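Local coordinates for dienelactone hydrolase (Anabaena variabilis, PDB 2O2G), which probably acts as a hydrolase of the alpha/beta-hydrolase superfamily, assigned to the dienelactone hydrolase family, though its natural substrate is not established, at residues 24-30 and 66-72; 72-77 and 93-98; 15-19 and 100-104. The contacts are given in a common frame with arbitrary orientation. Numbering follows the deposited sequence.

Contact 1: residues 24-30 and 66-72; sequences LKGNLVI and ATLLIDL. With EDO (1,2-ethanediol), chain D.
Residues 24-30 and 66-72 form an antiparallel strand pair in the mixed sheet of an alpha/beta-hydrolase fold. Strands 24-29 and 66-70 are extended, and the chain turns at Leu72 (phi/psi -74/-21°). The strand axes approach to 4.6 Å, with 158° between their N-to-C directions. Gly26-Ile70 and Leu28-Leu68 are non-hydrogen-bonded pairs; Asn27-Leu69 and Val29-Thr67 are hydrogen-bonded. Asn27 N to Leu69 O is 2.8 Å and Leu69 N to Asn27 O is 3.0 Å. Val29 N to Thr67 O and Thr67 N to Val29 O are both 2.9 Å. Asp71 N to Lys25 O, 3.0 Å, extends the ladder. Gly26 N makes a weak hydrogen bond, 3.4 Å, to ethanediol O1.

Leu28, Leu68 and Ile70 share one face. The two leucines are t at chi1 and p at chi2, with Leu28 CB 4.3 Å from Leu68 CD1. There Gly26 has no side chain, and Leu68 CD1 lies 4.2 Å from Gly26 CA. Ile70 is t,t; its CG1 lies 4.1 Å from CB of Leu24, which is m,t. The other face carries Asn27 (m), Val29 (t), Thr67 (p) and Leu69 (m,t), and helix 51-63 covers Val29, Thr67 and Leu69. Asp71 (m) makes a salt bridge with Arg48, and Lys25 NZ is hydrogen-bonded to Gln75 OE1. Thr67 OG1 is hydrogen-bonded to Gln61 NE2. Thr67 OG1 also lies 2.5 Å from a water that donates to Asn27 O at 2.9 Å.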
# COMPACT_ATOMS: atom_id res chain seq x y z
N LEU A 24 -1.65 -11.69 -11.61
CA LEU A 24 -0.94 -10.43 -11.40
C LEU A 24 0.49 -10.71 -11.02
O LEU A 24 0.73 -11.54 -10.16
CB LEU A 24 -1.56 -9.68 -10.24
CG LEU A 24 -3.05 -9.35 -10.30
CD1 LEU A 24 -3.43 -8.62 -9.00
CD2 LEU A 24 -3.35 -8.47 -11.54
N LYS A 25 1.43 -10.00 -11.63
CA LYS A 25 2.84 -10.21 -11.37
C LYS A 25 3.21 -9.56 -10.05
O LYS A 25 2.76 -8.45 -9.70
CB LYS A 25 3.70 -9.70 -12.52
CG LYS A 25 3.41 -10.43 -13.85
CD LYS A 25 4.37 -10.11 -14.96
CE LYS A 25 4.08 -8.89 -15.72
NZ LYS A 25 4.94 -8.82 -16.94
N GLY A 26 4.06 -10.26 -9.34
CA GLY A 26 4.50 -9.79 -8.05
C GLY A 26 5.94 -10.06 -7.77
O GLY A 26 6.55 -10.94 -8.36
N ASN A 27 6.46 -9.30 -6.81
CA ASN A 27 7.83 -9.50 -6.38
C ASN A 27 7.71 -9.66 -4.84
O ASN A 27 7.32 -8.72 -4.11
CB ASN A 27 8.76 -8.38 -6.90
CG ASN A 27 8.92 -8.35 -8.50
OD1 ASN A 27 8.80 -9.37 -9.22
ND2 ASN A 27 9.28 -7.17 -9.01
N LEU A 28 7.97 -10.90 -4.38
CA LEU A 28 7.86 -11.27 -2.98
C LEU A 28 9.21 -11.42 -2.33
O LEU A 28 10.09 -12.14 -2.84
CB LEU A 28 7.13 -12.62 -2.87
CG LEU A 28 6.84 -13.25 -1.50
CD1 LEU A 28 5.86 -12.46 -0.62
CD2 LEU A 28 6.31 -14.66 -1.77
N VAL A 29 9.38 -10.74 -1.20
CA VAL A 29 10.61 -10.89 -0.40
C VAL A 29 10.19 -11.21 1.03
O VAL A 29 9.39 -10.49 1.59
CB VAL A 29 11.46 -9.60 -0.36
CG1 VAL A 29 12.66 -9.80 0.54
CG2 VAL A 29 11.90 -9.19 -1.72
N ILE A 30 10.77 -12.25 1.64
CA ILE A 30 10.42 -12.61 3.03
C ILE A 30 11.68 -12.79 3.84
O ILE A 30 12.31 -13.85 3.77
CB ILE A 30 9.63 -13.95 3.10
CG1 ILE A 30 8.35 -13.88 2.29
CG2 ILE A 30 9.26 -14.26 4.59
CD1 ILE A 30 7.64 -15.21 2.11
N ALA A 66 8.45 -8.59 5.61
CA ALA A 66 8.25 -9.16 4.29
C ALA A 66 7.56 -8.12 3.46
O ALA A 66 6.88 -7.24 4.01
CB ALA A 66 7.38 -10.41 4.36
N THR A 67 7.72 -8.21 2.14
CA THR A 67 7.03 -7.29 1.20
C THR A 67 6.52 -8.00 -0.07
O THR A 67 7.13 -8.96 -0.54
CB THR A 67 7.95 -6.12 0.75
OG1 THR A 67 9.08 -6.62 0.02
CG2 THR A 67 8.44 -5.33 1.97
N LEU A 68 5.39 -7.53 -0.57
CA LEU A 68 4.83 -7.96 -1.87
C LEU A 68 4.51 -6.71 -2.69
O LEU A 68 3.62 -5.95 -2.34
CB LEU A 68 3.59 -8.82 -1.73
CG LEU A 68 2.92 -9.24 -3.05
CD1 LEU A 68 3.92 -10.01 -3.94
CD2 LEU A 68 1.65 -10.04 -2.76
N LEU A 69 5.33 -6.47 -3.71
CA LEU A 69 5.14 -5.39 -4.65
C LEU A 69 4.43 -6.07 -5.80
O LEU A 69 4.94 -7.00 -6.38
CB LEU A 69 6.50 -4.86 -5.08
CG LEU A 69 7.21 -4.05 -3.98
CD1 LEU A 69 8.70 -4.11 -4.17
CD2 LEU A 69 6.71 -2.65 -3.97
N ILE A 70 3.23 -5.59 -6.11
CA ILE A 70 2.37 -6.18 -7.12
C ILE A 70 1.87 -5.22 -8.20
O ILE A 70 1.76 -4.02 -7.99
CB ILE A 70 1.18 -6.82 -6.37
CG1 ILE A 70 0.55 -7.92 -7.19
CG2 ILE A 70 0.17 -5.77 -5.85
CD1 ILE A 70 -0.26 -8.82 -6.36
N ASP A 71 1.60 -5.74 -9.39
CA ASP A 71 0.94 -4.98 -10.40
C ASP A 71 -0.54 -5.22 -10.13
O ASP A 71 -1.00 -6.36 -10.12
CB ASP A 71 1.30 -5.47 -11.81
CG ASP A 71 2.71 -5.08 -12.24
OD1 ASP A 71 3.25 -4.07 -11.74
OD2 ASP A 71 3.24 -5.78 -13.12
N LEU A 72 -1.30 -4.16 -9.90
CA LEU A 72 -2.73 -4.32 -9.69
C LEU A 72 -3.46 -4.63 -10.98
O LEU A 72 -4.59 -5.15 -10.95
CB LEU A 72 -3.32 -3.10 -8.99
CG LEU A 72 -2.83 -3.05 -7.52
CD1 LEU A 72 -3.34 -1.78 -6.87
CD2 LEU A 72 -3.27 -4.24 -6.71
C1 EDO D . 6.69 -11.82 -12.70
O1 EDO D . 6.23 -11.89 -11.33
C2 EDO D . 6.73 -13.17 -13.41
O2 EDO D . 5.73 -14.07 -12.94
O HOH W 1 9.03 -7.18 -2.41

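Contact 2: residues 72-77 and 93-98; sequences LLTQEE and LLASRL
Leu72 packs its side chain against residues 93-98 of helix 91-107, over Leu94, Leu98 and the base of Arg97. It is m,t, and its CA lies 5.9 Å from Arg97 CA. This is a strand-to-helix turn of the alpha/beta-hydrolase fold: the chain leaves strand 66-70 and enters helix 75-84 through a capping box. Leu72 CB is 4.0 Å from Leu94 CD2. Leu72 CD2 is 3.9 Å from Arg97 CB and 4.2 Å from Leu98 CD1. Leu73, also m,t, brings its CD2 to 4.1 Å from Leu94 CD2 and 4.3 Å from Leu93 CD2. Leu94 and Leu98 also meet helix 123-134, through Ala127 and Ala131.

Leu72 has phi/psi of -74/-21°. Leu73 and Thr74 are then extended, and the helix begins at Gln75. Thr74 is the N-cap, with chi1 p. Its OG1 accepts from Glu77 N at 3.0 Å, and Thr74 N donates to Glu77 OE1 at 2.9 Å. Glu77 is m,t with chi3 near -5°.

The same carboxylate makes a two-pronged salt bridge to Arg97, so the cap of one helix is tied to a side chain of the other. The CA-to-CB bond of Arg97 points toward 72-77, with chi1 and chi2 m, chi3 t and chi4 77°. Val22 and Leu24 of strand 22-29 touch this side chain. Arg97 NH2 donates to Glu77 OE2 at 3.0 Å. Arg97 NH1 donates to both Glu77 OE1 and Leu72 O, at 2.9 Å each.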
# COMPACT_ATOMS: atom_id res chain seq x y z
N LEU A 72 -1.30 -4.16 -9.90
CA LEU A 72 -2.73 -4.32 -9.69
C LEU A 72 -3.46 -4.63 -10.98
O LEU A 72 -4.59 -5.15 -10.95
CB LEU A 72 -3.32 -3.10 -8.99
CG LEU A 72 -2.83 -3.05 -7.52
CD1 LEU A 72 -3.34 -1.78 -6.87
CD2 LEU A 72 -3.27 -4.24 -6.71
N LEU A 73 -2.86 -4.30 -12.11
CA LEU A 73 -3.47 -4.63 -13.39
C LEU A 73 -2.66 -5.74 -14.05
O LEU A 73 -1.45 -5.90 -13.78
CB LEU A 73 -3.53 -3.43 -14.31
CG LEU A 73 -4.22 -2.18 -13.78
CD1 LEU A 73 -4.16 -1.08 -14.83
CD2 LEU A 73 -5.65 -2.47 -13.41
N THR A 74 -3.32 -6.50 -14.93
CA THR A 74 -2.61 -7.53 -15.68
C THR A 74 -1.76 -6.83 -16.71
O THR A 74 -1.96 -5.66 -17.03
CB THR A 74 -3.53 -8.52 -16.46
OG1 THR A 74 -4.25 -7.80 -17.46
CG2 THR A 74 -4.47 -9.23 -15.53
N GLN A 75 -0.79 -7.57 -17.22
CA GLN A 75 0.07 -7.09 -18.28
C GLN A 75 -0.76 -6.57 -19.50
O GLN A 75 -0.51 -5.50 -20.07
CB GLN A 75 0.94 -8.28 -18.68
CG GLN A 75 1.87 -8.08 -19.82
CD GLN A 75 2.65 -9.36 -20.09
OE1 GLN A 75 3.24 -9.97 -19.18
NE2 GLN A 75 2.63 -9.79 -21.34
N GLU A 76 -1.78 -7.34 -19.85
CA GLU A 76 -2.67 -7.03 -20.97
C GLU A 76 -3.44 -5.72 -20.69
O GLU A 76 -3.46 -4.79 -21.51
CB GLU A 76 -3.63 -8.22 -21.22
CG GLU A 76 -2.92 -9.55 -21.66
CD GLU A 76 -2.06 -10.26 -20.56
OE1 GLU A 76 -2.40 -10.23 -19.34
OE2 GLU A 76 -1.03 -10.87 -20.95
N GLU A 77 -4.04 -5.65 -19.52
CA GLU A 77 -4.72 -4.44 -19.08
C GLU A 77 -3.79 -3.21 -19.09
O GLU A 77 -4.21 -2.14 -19.46
CB GLU A 77 -5.23 -4.63 -17.67
CG GLU A 77 -6.51 -5.42 -17.58
CD GLU A 77 -6.88 -5.84 -16.16
OE1 GLU A 77 -6.11 -5.61 -15.19
OE2 GLU A 77 -7.98 -6.41 -16.01
N LEU A 93 -12.16 -1.43 -8.72
CA LEU A 93 -11.38 -2.49 -9.31
C LEU A 93 -10.05 -2.64 -8.57
O LEU A 93 -9.69 -3.72 -8.18
CB LEU A 93 -11.09 -2.17 -10.76
CG LEU A 93 -10.28 -3.22 -11.52
CD1 LEU A 93 -11.06 -4.50 -11.69
CD2 LEU A 93 -9.93 -2.67 -12.88
N LEU A 94 -9.34 -1.54 -8.36
CA LEU A 94 -8.01 -1.62 -7.75
C LEU A 94 -8.14 -2.23 -6.37
O LEU A 94 -7.33 -3.06 -5.98
CB LEU A 94 -7.32 -0.26 -7.71
CG LEU A 94 -7.07 0.42 -9.07
CD1 LEU A 94 -6.63 1.85 -8.78
CD2 LEU A 94 -6.04 -0.35 -9.91
N ALA A 95 -9.18 -1.84 -5.63
CA ALA A 95 -9.36 -2.40 -4.29
C ALA A 95 -9.68 -3.88 -4.33
O ALA A 95 -9.25 -4.67 -3.45
CB ALA A 95 -10.43 -1.66 -3.52
N SER A 96 -10.43 -4.29 -5.35
CA SER A 96 -10.77 -5.69 -5.45
C SER A 96 -9.50 -6.47 -5.74
O SER A 96 -9.34 -7.58 -5.29
CB SER A 96 -11.81 -5.98 -6.54
OG SER A 96 -11.21 -5.90 -7.83
N ARG A 97 -8.62 -5.90 -6.54
CA ARG A 97 -7.36 -6.59 -6.86
C ARG A 97 -6.50 -6.73 -5.64
O ARG A 97 -5.90 -7.77 -5.42
CB ARG A 97 -6.61 -5.83 -7.99
CG ARG A 97 -7.39 -5.82 -9.30
CD ARG A 97 -7.37 -7.22 -9.88
NE ARG A 97 -8.20 -7.37 -11.03
CZ ARG A 97 -7.88 -6.94 -12.24
NH1 ARG A 97 -6.74 -6.33 -12.47
NH2 ARG A 97 -8.74 -7.12 -13.22
N LEU A 98 -6.48 -5.71 -4.81
CA LEU A 98 -5.72 -5.75 -3.55
C LEU A 98 -6.34 -6.78 -2.57
O LEU A 98 -5.61 -7.53 -1.93
CB LEU A 98 -5.71 -4.36 -2.94
CG LEU A 98 -4.63 -3.98 -1.94
CD1 LEU A 98 -3.24 -4.33 -2.48
CD2 LEU A 98 -4.77 -2.50 -1.68

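Contact 3: residues 15-19 and 100-104; sequences VSVSV and GATDW. With EDO (1,2-ethanediol), chain D.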
# COMPACT_ATOMS: atom_id res chain seq x y z
N VAL A 15 6.58 -13.85 -8.40
CA VAL A 15 5.39 -14.66 -8.20
C VAL A 15 4.23 -14.28 -9.15
O VAL A 15 4.19 -13.18 -9.68
CB VAL A 15 4.93 -14.56 -6.72
CG1 VAL A 15 6.08 -14.96 -5.81
CG2 VAL A 15 4.45 -13.14 -6.34
N SER A 16 3.33 -15.25 -9.38
CA SER A 16 2.10 -15.03 -10.12
C SER A 16 0.97 -15.15 -9.09
O SER A 16 0.76 -16.21 -8.51
CB SER A 16 1.92 -16.06 -11.22
OG SER A 16 0.81 -15.68 -12.03
N VAL A 17 0.31 -14.03 -8.82
CA VAL A 17 -0.77 -13.89 -7.84
C VAL A 17 -2.14 -14.03 -8.56
O VAL A 17 -2.54 -13.17 -9.35
CB VAL A 17 -0.68 -12.53 -7.16
CG1 VAL A 17 -1.86 -12.31 -6.15
CG2 VAL A 17 0.68 -12.33 -6.46
N SER A 18 -2.83 -15.13 -8.30
CA SER A 18 -4.12 -15.40 -8.89
C SER A 18 -5.24 -14.69 -8.12
O SER A 18 -5.33 -14.78 -6.89
CB SER A 18 -4.40 -16.90 -8.90
OG SER A 18 -3.58 -17.55 -9.86
N VAL A 19 -6.06 -13.95 -8.86
CA VAL A 19 -7.18 -13.22 -8.32
C VAL A 19 -8.30 -13.52 -9.27
O VAL A 19 -8.43 -12.91 -10.31
CB VAL A 19 -6.91 -11.72 -8.26
CG1 VAL A 19 -8.14 -10.96 -7.79
CG2 VAL A 19 -5.72 -11.45 -7.31
N GLY A 100 -7.95 -9.42 -3.50
CA GLY A 100 -7.53 -10.69 -4.14
C GLY A 100 -6.10 -11.08 -3.77
O GLY A 100 -5.85 -12.24 -3.39
N ALA A 101 -5.17 -10.14 -3.86
CA ALA A 101 -3.78 -10.38 -3.43
C ALA A 101 -3.65 -10.69 -1.94
O ALA A 101 -2.77 -11.46 -1.53
CB ALA A 101 -2.89 -9.19 -3.79
N THR A 102 -4.50 -10.08 -1.12
CA THR A 102 -4.53 -10.33 0.34
C THR A 102 -4.93 -11.81 0.58
O THR A 102 -4.26 -12.55 1.28
CB THR A 102 -5.49 -9.32 1.06
OG1 THR A 102 -5.09 -7.96 0.76
CG2 THR A 102 -5.45 -9.51 2.58
N ASP A 103 -6.01 -12.22 -0.06
CA ASP A 103 -6.49 -13.61 0.03
C ASP A 103 -5.42 -14.61 -0.43
O ASP A 103 -5.23 -15.67 0.19
CB ASP A 103 -7.78 -13.77 -0.77
CG ASP A 103 -8.95 -12.98 -0.17
OD1 ASP A 103 -8.83 -12.52 0.99
OD2 ASP A 103 -10.01 -12.85 -0.85
N TRP A 104 -4.68 -14.25 -1.47
CA TRP A 104 -3.60 -15.11 -1.99
C TRP A 104 -2.53 -15.28 -0.92
O TRP A 104 -2.12 -16.43 -0.63
CB TRP A 104 -2.99 -14.51 -3.24
CG TRP A 104 -1.94 -15.35 -3.89
CD1 TRP A 104 -2.11 -16.32 -4.81
CD2 TRP A 104 -0.53 -15.19 -3.72
NE1 TRP A 104 -0.88 -16.81 -5.20
CE2 TRP A 104 0.10 -16.11 -4.56
CE3 TRP A 104 0.25 -14.31 -2.97
CZ2 TRP A 104 1.48 -16.23 -4.62
CZ3 TRP A 104 1.64 -14.42 -3.04
CH2 TRP A 104 2.23 -15.37 -3.85
C1 EDO D . 6.69 -11.82 -12.70
O1 EDO D . 6.23 -11.89 -11.33
C2 EDO D . 6.73 -13.17 -13.41
O2 EDO D . 5.73 -14.07 -12.94
O HOH W 2 -1.63 -18.29 -7.87
O HOH W 3 -6.85 -14.46 -4.55
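Gly100 is where the helix comes nearest the strand, its CA 4.9 Å from Val19 CA. A CB here would clash with Val19 CG1. Without one, Val19 CG2 comes within 3.6 Å of Gly100 C. One water donates to two carbonyls, 2.7 Å from Gly100 O and 2.8 Å from Ser18 O.

Val17 CG1 lies 3.8 Å from Ala101 CA and 4.0 Å from Ala101 CB. The Ala101 side chain also meets Ile70 of strand 66-70 and Leu39 of strand 36-41. This is helix-on-sheet packing of an alpha/beta-hydrolase fold: helix 91-107 lies against the sheet and reaches its edge strand 12-19. The two short segments cross at 113°, with a closest axis approach of 7.5 Å.

Thr102 points away from the strand, and its hydroxyl is hydrogen-bonded to Leu98 O and Tyr118 OH. Asp103 makes a salt bridge with Arg135.

Trp104, one helical turn after Gly100, has chi1 t and chi2 near 90°, which lays the indole along the strand. Val17 CG2 sits 4.0 Å from the centroid of the Trp104 six-membered ring, almost on its normal, a CH-pi contact. Val15 CG2 is 4.0 Å from Trp104 CH2. Ethanediol O1, probably from the crystallisation liquor, donates to Val15 O at 2.9 Å. Trp104 NE1 donates to a second water at 3.1 Å, and that water donates to Ser16 O at 3.2 Å.

The chain begins with edge strand 12-19, which supplies 15-19, and continues into strand 22-29. These neighbours are hydrogen-bonded, Leu24 N to Val17 O at 2.8 Å. The next strand in the sheet, 66-70, arrives only after strand 36-41 and helix 51-63, and closes contact 1. Contact 2 follows in series, starting at the shared Leu72 and closing when helix 91-107 arrives. Further along that helix, 100-104 meets 15-19 and closes contact 3, the longest loop, which encloses the other two. Ile70 CD1 joins contacts 1 and 3, 3.7 Å from Ala101 CB. Together the contacts tie the three strands at one edge of the sheet to helices 75-84 and 91-107.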